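Local atomic coordinates of putative hydrolase (Shewanella frigidimarina, PDB entry 3LHO), a protein that is probably an iron-dependent dioxygenase of the 2-oxoadipate dioxygenase/decarboxylase family, a group that turns 2-oxoadipate into 2-hydroxyglutarate. Residues A8-L13 with I64-S69; K59-I64 with P92-S97; V192-S195 with V200-S203. All blocks are in the same frame, centred on the assembly; numbering follows the deposited sequence. Where two conformers were deposited one is given.

Interaction 1 (A8-L13 with I64-S69); sequences ALFAAL and IGYVDS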
loop_
_atom_site.group_PDB
_atom_site.type_symbol
_atom_site.label_atom_id
_atom_site.label_comp_id
_atom_site.label_asym_id
_atom_site.label_seq_id
_atom_site.Cartn_x
_atom_site.Cartn_y
_atom_site.Cartn_z
ATOM N N ALA A 8 -13.710 -5.684 10.016
ATOM C CA ALA A 8 -13.752 -4.335 10.542
ATOM C C ALA A 8 -12.462 -3.553 10.262
ATOM O O ALA A 8 -12.518 -2.366 9.968
ATOM C CB ALA A 8 -14.042 -4.361 12.050
ATOM N N LEU A 9 -11.299 -4.216 10.352
ATOM C CA LEU A 9 -10.016 -3.554 10.098
ATOM C C LEU A 9 -9.893 -3.074 8.659
ATOM O O LEU A 9 -9.594 -1.909 8.409
ATOM C CB LEU A 9 -8.828 -4.471 10.461
ATOM C CG LEU A 9 -7.406 -3.984 10.186
ATOM C CD1 LEU A 9 -7.162 -2.588 10.798
ATOM C CD2 LEU A 9 -6.405 -4.975 10.716
ATOM N N PHE A 10 -10.148 -3.969 7.710
ATOM C CA PHE A 10 -10.145 -3.578 6.317
ATOM C C PHE A 10 -11.240 -2.572 5.933
ATOM O O PHE A 10 -10.959 -1.674 5.152
ATOM C CB PHE A 10 -10.148 -4.808 5.423
ATOM C CG PHE A 10 -8.852 -5.566 5.473
ATOM C CD1 PHE A 10 -7.699 -5.002 4.985
ATOM C CD2 PHE A 10 -8.776 -6.836 6.055
ATOM C CE1 PHE A 10 -6.503 -5.696 5.032
ATOM C CE2 PHE A 10 -7.589 -7.535 6.078
ATOM C CZ PHE A 10 -6.448 -6.966 5.583
ATOM N N ALA A 11 -12.430 -2.679 6.530
ATOM C CA ALA A 11 -13.457 -1.655 6.329
ATOM C C ALA A 11 -12.904 -0.275 6.703
ATOM O O ALA A 11 -13.074 0.670 5.964
ATOM C CB ALA A 11 -14.772 -1.949 7.130
ATOM N N ALA A 12 -12.265 -0.171 7.865
ATOM C CA ALA A 12 -11.782 1.100 8.372
ATOM C C ALA A 12 -10.598 1.605 7.543
ATOM O O ALA A 12 -10.495 2.817 7.228
ATOM C CB ALA A 12 -11.417 0.968 9.873
ATOM N N LEU A 13 -9.731 0.688 7.126
ATOM C CA LEU A 13 -8.622 1.056 6.285
ATOM C C LEU A 13 -9.085 1.578 4.920
ATOM O O LEU A 13 -8.532 2.543 4.385
ATOM C CB LEU A 13 -7.662 -0.139 6.089
ATOM C CG LEU A 13 -6.276 0.111 5.516
ATOM C CD1 LEU A 13 -5.301 0.815 6.517
ATOM C CD2 LEU A 13 -5.652 -1.215 5.030
ATOM N N ILE A 64 -4.880 -11.038 14.682
ATOM C CA ILE A 64 -6.201 -11.486 14.250
ATOM C C ILE A 64 -6.098 -12.599 13.184
ATOM O O ILE A 64 -6.987 -12.748 12.323
ATOM C CB ILE A 64 -7.052 -10.317 13.716
ATOM C CG1 ILE A 64 -6.331 -9.557 12.568
ATOM C CG2 ILE A 64 -7.398 -9.337 14.859
ATOM C CD1 ILE A 64 -7.167 -8.520 11.928
ATOM N N GLY A 65 -4.983 -13.325 13.190
ATOM C CA GLY A 65 -4.858 -14.536 12.391
ATOM C C GLY A 65 -3.933 -14.574 11.204
ATOM O O GLY A 65 -3.741 -15.637 10.643
ATOM N N TYR A 66 -3.342 -13.438 10.815
ATOM C CA TYR A 66 -2.378 -13.462 9.722
ATOM C C TYR A 66 -1.120 -14.178 10.114
ATOM O O TYR A 66 -0.659 -14.121 11.253
ATOM C CB TYR A 66 -2.069 -12.024 9.215
ATOM C CG TYR A 66 -3.113 -11.483 8.273
ATOM C CD1 TYR A 66 -4.318 -10.909 8.734
ATOM C CD2 TYR A 66 -2.936 -11.586 6.899
ATOM C CE1 TYR A 66 -5.302 -10.434 7.794
ATOM C CE2 TYR A 66 -3.885 -11.113 5.988
ATOM C CZ TYR A 66 -5.076 -10.563 6.427
ATOM O OH TYR A 66 -5.975 -10.149 5.441
ATOM N N VAL A 67 -0.513 -14.824 9.141
ATOM C CA VAL A 67 0.682 -15.609 9.347
ATOM C C VAL A 67 1.767 -15.093 8.408
ATOM O O VAL A 67 1.494 -14.842 7.241
ATOM C CB VAL A 67 0.413 -17.089 9.044
ATOM C CG1 VAL A 67 1.711 -17.917 9.168
ATOM C CG2 VAL A 67 -0.715 -17.630 9.970
ATOM N N ASP A 68 2.968 -14.941 8.943
ATOM C CA ASP A 68 4.152 -14.590 8.196
ATOM C C ASP A 68 4.366 -15.585 7.063
ATOM O O ASP A 68 4.488 -16.762 7.321
ATOM C CB ASP A 68 5.329 -14.600 9.187
ATOM C CG ASP A 68 6.608 -14.148 8.573
ATOM O OD1 ASP A 68 6.642 -13.844 7.339
ATOM O OD2 ASP A 68 7.583 -14.081 9.343
ATOM N N SER A 69 4.399 -15.113 5.819
ATOM C CA SER A 69 4.357 -15.964 4.640
ATOM C C SER A 69 5.419 -15.656 3.583
ATOM O O SER A 69 5.455 -16.333 2.574
ATOM C CB SER A 69 2.966 -15.902 3.976
ATOM O OG SER A 69 1.948 -16.381 4.859
#
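Tyr-66 and Phe-10 come at each other from opposite directions and form the tight part of this contact. The tyrosine hydroxyl end meets the rim of the phenylalanine ring. Tyr-66 OH lies 3.1 Å from Phe-10 CE2 and 3.2 Å from Phe-10 CZ. It sits close to the plane of that ring, so the approach is to an edge and not over a face. Behind it, Tyr-66 CZ is 3.9 Å from Phe-10 CZ. The hydroxyl is buried but has a partner, because it hydrogen-bonds to the backbone O of Pro-92. That bond fixes where the oxygen stands. His-86 adds an edge-to-face ring contact to Tyr-66.

The other end is much looser. There, a single pair of methyls touches: Leu-9 CD2 and Ile-64 CD1 are 3.8 Å apart. Leu-9 reaches across with CG anti to the backbone N (chi1 176°). Ile-64 is partly exposed, and its carbonyl O holds a glycerol, probably from the crystallisation liquor.

Phe-10 also rests on Ile-42 and Val-94. Helix 6-20 is thus laid on one face of the sheet, beside the turn into edge strand 67-74, helices on a mixed, largely antiparallel sheet being consistent with the family's glyoxalase clan.

Interaction 2 (K59-I64 with P92-S97); sequences KHFTSI and PKVFIS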
loop_
_atom_site.group_PDB
_atom_site.type_symbol
_atom_site.label_atom_id
_atom_site.label_comp_id
_atom_site.label_asym_id
_atom_site.label_seq_id
_atom_site.Cartn_x
_atom_site.Cartn_y
_atom_site.Cartn_z
ATOM N N LYS A 59 1.806 -6.542 13.797
ATOM C CA LYS A 59 1.058 -7.034 14.961
ATOM C C LYS A 59 -0.436 -6.753 14.839
ATOM O O LYS A 59 -1.261 -7.468 15.419
ATOM C CB LYS A 59 1.591 -6.441 16.276
ATOM C CG LYS A 59 2.805 -7.138 16.839
ATOM C CD LYS A 59 2.432 -8.459 17.500
ATOM C CE LYS A 59 3.659 -9.098 18.131
ATOM N NZ LYS A 59 3.388 -10.529 18.488
ATOM N N HIS A 60 -0.788 -5.705 14.101
ATOM C CA HIS A 60 -2.211 -5.396 13.847
ATOM C C HIS A 60 -2.864 -6.487 13.038
ATOM O O HIS A 60 -4.069 -6.621 13.045
ATOM C CB HIS A 60 -2.383 -4.012 13.207
ATOM C CG HIS A 60 -2.037 -2.907 14.143
ATOM N ND1 HIS A 60 -2.998 -2.201 14.844
ATOM C CD2 HIS A 60 -0.839 -2.442 14.574
ATOM C CE1 HIS A 60 -2.403 -1.348 15.656
ATOM N NE2 HIS A 60 -1.099 -1.475 15.523
ATOM N N PHE A 61 -2.051 -7.289 12.343
ATOM C CA PHE A 61 -2.593 -8.364 11.516
ATOM C C PHE A 61 -2.358 -9.757 12.140
ATOM O O PHE A 61 -3.255 -10.618 12.111
ATOM C CB PHE A 61 -1.995 -8.248 10.138
ATOM C CG PHE A 61 -2.299 -6.944 9.445
ATOM C CD1 PHE A 61 -1.473 -5.840 9.598
ATOM C CD2 PHE A 61 -3.445 -6.815 8.686
ATOM C CE1 PHE A 61 -1.755 -4.647 8.979
ATOM C CE2 PHE A 61 -3.752 -5.639 8.051
ATOM C CZ PHE A 61 -2.929 -4.539 8.196
ATOM N N THR A 62 -1.175 -9.997 12.688
ATOM C CA THR A 62 -0.871 -11.305 13.280
ATOM C C THR A 62 -1.734 -11.538 14.516
ATOM O O THR A 62 -2.060 -12.668 14.827
ATOM C CB THR A 62 0.586 -11.468 13.636
ATOM O OG1 THR A 62 0.962 -10.434 14.561
ATOM C CG2 THR A 62 1.445 -11.438 12.383
ATOM N N SER A 63 -2.194 -10.467 15.149
ATOM C CA SER A 63 -3.062 -10.608 16.303
ATOM C C SER A 63 -4.473 -11.115 15.952
ATOM O O SER A 63 -5.189 -11.564 16.840
ATOM C CB SER A 63 -3.141 -9.274 17.011
ATOM O OG SER A 63 -3.896 -8.367 16.225
ATOM N N ILE A 64 -4.880 -11.038 14.682
ATOM C CA ILE A 64 -6.201 -11.486 14.250
ATOM C C ILE A 64 -6.098 -12.599 13.184
ATOM O O ILE A 64 -6.987 -12.748 12.323
ATOM C CB ILE A 64 -7.052 -10.317 13.716
ATOM C CG1 ILE A 64 -6.331 -9.557 12.568
ATOM C CG2 ILE A 64 -7.398 -9.337 14.859
ATOM C CD1 ILE A 64 -7.167 -8.520 11.928
ATOM N N PRO A 92 -7.479 -10.206 2.061
ATOM C CA PRO A 92 -6.324 -9.835 1.294
ATOM C C PRO A 92 -5.005 -10.320 1.904
ATOM O O PRO A 92 -4.877 -10.417 3.125
ATOM C CB PRO A 92 -6.398 -8.296 1.307
ATOM C CG PRO A 92 -7.255 -7.940 2.444
ATOM C CD PRO A 92 -8.230 -9.044 2.563
ATOM N N LYS A 93 -3.996 -10.570 1.084
ATOM C CA LYS A 93 -2.672 -10.603 1.589
ATOM C C LYS A 93 -2.286 -9.210 2.057
ATOM O O LYS A 93 -2.758 -8.226 1.537
ATOM C CB LYS A 93 -1.648 -11.046 0.504
ATOM C CG LYS A 93 -1.921 -12.410 -0.088
ATOM C CD LYS A 93 -0.874 -12.696 -1.158
ATOM C CE LYS A 93 -1.311 -13.757 -2.108
ATOM N NZ LYS A 93 -2.347 -13.189 -3.019
ATOM N N VAL A 94 -1.368 -9.160 3.009
ATOM C CA VAL A 94 -0.873 -7.940 3.592
ATOM C C VAL A 94 0.638 -7.831 3.349
ATOM O O VAL A 94 1.429 -8.656 3.779
ATOM C CB VAL A 94 -1.234 -7.849 5.099
ATOM C CG1 VAL A 94 -0.547 -6.608 5.733
ATOM C CG2 VAL A 94 -2.760 -7.850 5.254
ATOM N N PHE A 95 0.996 -6.821 2.585
ATOM C CA PHE A 95 2.360 -6.558 2.229
ATOM C C PHE A 95 2.821 -5.339 3.043
ATOM O O PHE A 95 2.185 -4.256 2.966
ATOM C CB PHE A 95 2.425 -6.241 0.753
ATOM C CG PHE A 95 3.817 -6.087 0.236
ATOM C CD1 PHE A 95 4.595 -7.198 -0.085
ATOM C CD2 PHE A 95 4.356 -4.793 0.077
ATOM C CE1 PHE A 95 5.924 -7.043 -0.567
ATOM C CE2 PHE A 95 5.645 -4.609 -0.398
ATOM C CZ PHE A 95 6.450 -5.750 -0.729
ATOM N N ILE A 96 3.889 -5.525 3.824
ATOM C CA ILE A 96 4.410 -4.455 4.700
ATOM C C ILE A 96 5.886 -4.285 4.423
ATOM O O ILE A 96 6.684 -5.233 4.484
ATOM C CB ILE A 96 4.131 -4.659 6.209
ATOM C CG1 ILE A 96 2.685 -5.047 6.509
ATOM C CG2 ILE A 96 4.570 -3.381 7.002
ATOM C CD1 ILE A 96 2.428 -5.351 8.049
ATOM N N SER A 97 6.268 -3.067 4.024
ATOM C CA SER A 97 7.686 -2.793 3.785
ATOM C C SER A 97 8.191 -1.724 4.766
ATOM O O SER A 97 7.390 -1.046 5.436
ATOM C CB SER A 97 7.909 -2.373 2.339
ATOM O OG SER A 97 7.309 -1.117 2.036
#
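Phe-61 lays its ring against Val-94, and one methyl stands squarely over the ring. The side chain leaves helix 54-62 toward strand 93-99. CB only carries the ring across and makes no close contact with the strand. CG is anti to the carbonyl carbon (chi1 -60°), and the ring is turned nearly square to the CA-CB-CG plane (chi2 89°). This presents a face to the strand. Phe-61 CG is 4.1 Å from Val-94 CG1. Along one edge of the ring, CD1 and CE1 both lie under that same methyl. CD1 has a second neighbour: Ile-96 CD1 lies 4.2 Å from Phe-61 CD1, approaching obliquely. Along the other edge, Phe-61 CD2 is 3.6 Å from Val-94 CG2, and Phe-61 CE2 is 3.7 Å from the same CG2. At the tip, Phe-61 CZ is 4.0 Å from Val-94 CG1. The result is a CH-pi contact. Val-94 CG1 is 3.8 Å from the Phe-61 ring centroid and only 4° off the ring normal.

Cutting Phe-61 back to an alanine would probably open a gap above Val-94 and leave Ile-96 CD1 without this ring beside it.

Just past Phe-61 the chain is tied back to the helix. Lys-59 O accepts from both the N and the OG of Ser-63, and the OG bond is 2.9 Å long and in the carbonyl plane.

The Phe-61 ring also touches Leu-9 of helix 6-20, and Ile-42 and Leu-44 of strand 39-47. Ile-96 packs on Phe-84 of strand 79-85. Strand 93-99 runs between those two strands, parallel to 39-47 and antiparallel to 79-85, so helix 54-62 packs on this sheet face alongside helix 6-20.

Interaction 3 (V192-S195 with V200-S203); sequences VLNS and VKGS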
loop_
_atom_site.group_PDB
_atom_site.type_symbol
_atom_site.label_atom_id
_atom_site.label_comp_id
_atom_site.label_asym_id
_atom_site.label_seq_id
_atom_site.Cartn_x
_atom_site.Cartn_y
_atom_site.Cartn_z
ATOM N N VAL A 192 -7.851 6.817 -16.225
ATOM C CA VAL A 192 -6.553 6.730 -16.875
ATOM C C VAL A 192 -5.622 5.832 -16.062
ATOM O O VAL A 192 -5.556 5.903 -14.835
ATOM C CB VAL A 192 -5.911 8.133 -17.142
ATOM C CG1 VAL A 192 -5.774 8.924 -15.871
ATOM C CG2 VAL A 192 -4.560 7.995 -17.845
ATOM N N LEU A 193 -4.907 4.977 -16.780
ATOM C CA LEU A 193 -4.014 4.010 -16.195
ATOM C C LEU A 193 -2.588 4.483 -16.221
ATOM O O LEU A 193 -2.211 5.248 -17.119
ATOM C CB LEU A 193 -4.103 2.715 -17.014
ATOM C CG LEU A 193 -5.523 2.147 -17.111
ATOM C CD1 LEU A 193 -5.529 0.815 -17.823
ATOM C CD2 LEU A 193 -6.153 1.983 -15.718
ATOM N N ASN A 194 -1.782 4.034 -15.265
ATOM C CA ASN A 194 -0.340 4.242 -15.349
ATOM C C ASN A 194 0.192 3.426 -16.494
ATOM O O ASN A 194 0.009 2.204 -16.541
ATOM C CB ASN A 194 0.420 3.824 -14.087
ATOM C CG ASN A 194 1.947 3.966 -14.253
ATOM O OD1 ASN A 194 2.430 4.925 -14.854
ATOM N ND2 ASN A 194 2.696 3.000 -13.743
ATOM N N SER A 195 0.857 4.094 -17.435
ATOM C CA SER A 195 1.410 3.379 -18.577
ATOM C C SER A 195 2.929 3.463 -18.641
ATOM O O SER A 195 3.509 3.116 -19.651
ATOM C CB SER A 195 0.759 3.823 -19.896
ATOM O OG SER A 195 0.753 5.225 -20.022
ATOM N N VAL A 200 0.455 -3.017 -18.528
ATOM C CA VAL A 200 0.496 -4.270 -17.770
ATOM C C VAL A 200 1.938 -4.550 -17.449
ATOM O O VAL A 200 2.770 -4.551 -18.339
ATOM C CB VAL A 200 -0.065 -5.495 -18.565
ATOM C CG1 VAL A 200 0.094 -6.768 -17.761
ATOM C CG2 VAL A 200 -1.518 -5.281 -18.972
ATOM N N LYS A 201 2.235 -4.747 -16.171
ATOM C CA LYS A 201 3.565 -5.122 -15.718
ATOM C C LYS A 201 3.556 -6.623 -15.449
ATOM O O LYS A 201 2.649 -7.140 -14.785
ATOM C CB LYS A 201 3.943 -4.360 -14.438
ATOM C CG LYS A 201 4.377 -2.911 -14.659
ATOM C CD LYS A 201 3.216 -1.969 -14.998
ATOM C CE LYS A 201 3.656 -0.494 -14.850
ATOM N NZ LYS A 201 2.698 0.494 -15.448
ATOM N N GLY A 202 4.543 -7.322 -15.999
ATOM C CA GLY A 202 4.654 -8.764 -15.854
ATOM C C GLY A 202 3.868 -9.457 -16.938
ATOM O O GLY A 202 3.487 -8.841 -17.932
ATOM N N SER A 203 3.636 -10.752 -16.758
ATOM C CA SER A 203 3.159 -11.605 -17.839
ATOM C C SER A 203 2.753 -12.934 -17.233
ATOM O O SER A 203 3.131 -13.214 -16.094
ATOM C CB SER A 203 4.269 -11.843 -18.880
ATOM O OG SER A 203 5.362 -12.571 -18.321
#
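Lys-201 and Asn-194 cross at about a right angle, with the ammonium end of one reaching the amide end of the other. The lysine is bent at its second torsion (chi2 74°) and extended beyond it, which swings NZ back toward segment 192-195. Asn-194 has CG anti to its backbone N, and its amide lies across the end of the lysine. Lys-201 CE passes 3.8 Å from Asn-194 ND2. Lys-201 NZ is only 3.0 Å from the same ND2. Both are donors, so this is no bond, and the closeness is doubtful because Asn-194 was modelled in two conformers.

The polar ends are satisfied elsewhere. NZ hydrogen-bonds to Gly-198 O. Asn-194 OD1 accepts from Ser-196 N, which makes an Asx turn and would hold the amide in this rotation in the conformer described. The turn lies in the surface loop that joins helix 179-188 to strand 208-212. Both segments bond through the backbone to strand 208-212, Asn-194 with Ser-212 and Lys-201 with Gln-210.

Lys-201 NZ also lies 3.4 Å from Asn-194 O, but the angle is poor for a hydrogen bond. The lysine charge may still be eased by this carbonyl. The side chain of Lys-201 comes within about 4 Å of a bound glycerol, probably from the crystallisation liquor, and within about 10 Å of the nickel.

From the N terminus, helix 6-20 comes first. Interaction 1 closes a long loop by bringing the chain back to it at 64-69. Interaction 2 opens at 59-64, before that loop is shut, and closes at 92-97. The two therefore cross along the chain and share Ile-64. Their centres are 5 Å apart, and Tyr-66 N is 3.1 Å from Phe-61 O. Together they tie helices 6-20 and 54-62 to the mixed sheet. Interaction 3 follows in series and closes a short loop before strand 208-212, an outermost strand of the same sheet, with 67-74 at the other edge. It lies on the opposite side of the chain's centre, its nearest atoms about 14 Å from interaction 2.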